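Local coordinates for nucleoprotein (Sendai virus, PDB 6M7D) that coats the viral genomic RNA, one copy per six nucleotides, to build the helical nucleocapsid that serves as template for transcription and replication, at residues Thr10-Arg15 with Ile293-Ser298. Residues are numbered along the deposited sequence; the frame is centred on the assembly and turned at random.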
loop_
_atom_site.group_PDB
_atom_site.type_symbol
_atom_site.label_atom_id
_atom_site.label_comp_id
_atom_site.label_asym_id
_atom_site.label_seq_id
_atom_site.Cartn_x
_atom_site.Cartn_y
_atom_site.Cartn_z
ATOM N N THR A 10 -19.770 5.562 26.376
ATOM C CA THR A 10 -20.161 4.991 25.100
ATOM C C THR A 10 -20.512 6.037 24.058
ATOM O O THR A 10 -20.993 5.673 22.986
ATOM C CB THR A 10 -21.352 4.053 25.288
ATOM O OG1 THR A 10 -22.527 4.820 25.562
ATOM C CG2 THR A 10 -21.103 3.114 26.439
ATOM N N PHE A 11 -20.284 7.322 24.335
ATOM C CA PHE A 11 -20.713 8.353 23.400
ATOM C C PHE A 11 -19.829 8.391 22.165
ATOM O O PHE A 11 -20.291 8.737 21.079
ATOM C CB PHE A 11 -20.730 9.723 24.074
ATOM C CG PHE A 11 -21.090 10.840 23.142
ATOM C CD1 PHE A 11 -22.379 10.975 22.671
ATOM C CD2 PHE A 11 -20.139 11.734 22.715
ATOM C CE1 PHE A 11 -22.708 11.988 21.816
ATOM C CE2 PHE A 11 -20.470 12.742 21.864
ATOM C CZ PHE A 11 -21.752 12.871 21.414
ATOM N N SER A 12 -18.546 8.067 22.333
ATOM C CA SER A 12 -17.638 8.059 21.158
ATOM C C SER A 12 -18.110 6.987 20.169
ATOM O O SER A 12 -18.221 7.298 18.968
ATOM C CB SER A 12 -16.221 7.805 21.605
ATOM O OG SER A 12 -15.316 7.928 20.520
ATOM N N SER A 13 -18.322 5.759 20.652
ATOM C CA SER A 13 -18.786 4.648 19.780
ATOM C C SER A 13 -20.185 4.949 19.234
ATOM O O SER A 13 -20.398 4.762 18.024
ATOM C CB SER A 13 -18.776 3.346 20.536
ATOM O OG SER A 13 -17.447 2.940 20.827
ATOM N N ARG A 14 -21.087 5.423 20.096
ATOM C CA ARG A 14 -22.482 5.737 19.686
ATOM C C ARG A 14 -22.489 6.889 18.677
ATOM O O ARG A 14 -23.235 6.798 17.688
ATOM C CB ARG A 14 -23.345 6.038 20.914
ATOM C CG ARG A 14 -23.722 4.795 21.706
ATOM C CD ARG A 14 -25.099 4.909 22.324
ATOM N NE ARG A 14 -25.611 3.611 22.742
ATOM C CZ ARG A 14 -26.888 3.355 22.995
ATOM N NH1 ARG A 14 -27.259 2.142 23.368
ATOM N NH2 ARG A 14 -27.790 4.311 22.871
ATOM N N ARG A 15 -21.740 7.955 18.964
ATOM C CA ARG A 15 -21.697 9.128 18.055
ATOM C C ARG A 15 -21.120 8.691 16.706
ATOM O O ARG A 15 -21.680 9.089 15.671
ATOM C CB ARG A 15 -20.840 10.243 18.658
ATOM C CG ARG A 15 -20.651 11.433 17.730
ATOM C CD ARG A 15 -19.604 12.409 18.223
ATOM N NE ARG A 15 -19.307 13.422 17.221
ATOM C CZ ARG A 15 -18.415 13.274 16.249
ATOM N NH1 ARG A 15 -17.732 12.148 16.145
ATOM N NH2 ARG A 15 -18.213 14.249 15.384
ATOM N N ILE A 293 -8.561 6.398 24.825
ATOM C CA ILE A 293 -8.772 4.955 24.784
ATOM C C ILE A 293 -10.185 4.637 24.317
ATOM O O ILE A 293 -10.397 3.695 23.550
ATOM C CB ILE A 293 -8.461 4.333 26.158
ATOM C CG1 ILE A 293 -6.958 4.135 26.319
ATOM C CG2 ILE A 293 -9.158 3.010 26.326
ATOM C CD1 ILE A 293 -6.493 4.152 27.744
ATOM N N ASN A 294 -11.173 5.426 24.749
ATOM C CA ASN A 294 -12.529 5.247 24.230
ATOM C C ASN A 294 -12.592 5.526 22.734
ATOM O O ASN A 294 -13.250 4.795 21.979
ATOM C CB ASN A 294 -13.502 6.158 24.971
ATOM C CG ASN A 294 -13.591 5.846 26.436
ATOM O OD1 ASN A 294 -13.346 4.722 26.857
ATOM N ND2 ASN A 294 -13.948 6.847 27.231
ATOM N N LYS A 295 -11.936 6.599 22.297
ATOM C CA LYS A 295 -11.851 6.903 20.878
ATOM C C LYS A 295 -11.235 5.750 20.106
ATOM O O LYS A 295 -11.740 5.364 19.051
ATOM C CB LYS A 295 -11.039 8.178 20.669
ATOM C CG LYS A 295 -11.033 8.691 19.246
ATOM C CD LYS A 295 -12.362 9.316 18.882
ATOM C CE LYS A 295 -12.363 9.806 17.443
ATOM N NZ LYS A 295 -12.361 8.696 16.450
ATOM N N LEU A 296 -10.150 5.178 20.624
ATOM C CA LEU A 296 -9.492 4.077 19.938
ATOM C C LEU A 296 -10.331 2.813 19.949
ATOM O O LEU A 296 -10.227 2.004 19.030
ATOM C CB LEU A 296 -8.134 3.801 20.566
ATOM C CG LEU A 296 -6.901 4.322 19.842
ATOM C CD1 LEU A 296 -5.786 3.362 20.085
ATOM C CD2 LEU A 296 -7.142 4.485 18.373
ATOM N N ARG A 297 -11.131 2.628 21.005
ATOM C CA ARG A 297 -12.031 1.448 21.088
ATOM C C ARG A 297 -13.060 1.540 19.957
ATOM O O ARG A 297 -13.306 0.517 19.293
ATOM C CB ARG A 297 -12.757 1.434 22.435
ATOM C CG ARG A 297 -11.906 0.957 23.602
ATOM C CD ARG A 297 -12.653 1.067 24.917
ATOM N NE ARG A 297 -14.048 0.680 24.773
ATOM C CZ ARG A 297 -14.479 -0.574 24.706
ATOM N NH1 ARG A 297 -13.619 -1.575 24.770
ATOM N NH2 ARG A 297 -15.770 -0.824 24.575
ATOM N N SER A 298 -13.651 2.725 19.777
ATOM C CA SER A 298 -14.644 2.976 18.699
ATOM C C SER A 298 -13.961 2.835 17.334
ATOM O O SER A 298 -14.573 2.246 16.428
ATOM C CB SER A 298 -15.282 4.331 18.860
ATOM O OG SER A 298 -14.353 5.367 18.586
#
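Three serines let two helices, 11-19 and 290-305, approach until their local axes lie 8.4 Å apart, crossing at -35° and running roughly the same way. The tight part centres on Ser298, whose CA sits 4.6 Å from the CA of Ser13. Serine, with only CB and OG to place between the backbones, suits an approach this close. Ser13 turns its OG anti to its own carbonyl carbon (chi1 -68°), and this oxygen lies against Ser298 CB. Ser12 OG, anti to its backbone N (chi1 -174°), donates a weak hydrogen bond to Ser298 OG at 3.4 Å and also lies beside Lys295 CA. Ser298 OG in turn donates to Lys295 O at 2.7 Å, from above the carbonyl plane, so the buried hydroxyl is satisfied within its own helix. Beyond this point the contact loosens: Asn294 CB, though directed toward 10-15, stays 4.6 Å from Ser12 CB. The Lys295 chain starts away from 10-15, folds back until CD lies 3.7 Å from Ser12 OG, and carries NZ to a long, weak ion pair with Glu323. Leu296 instead points into the domain, packing on helices 267-277 and 330-343. The arrangement is a close, roughly parallel helix-helix packing through small residues, laying the N-terminal arm on the C-terminal domain, within the probable Ncore.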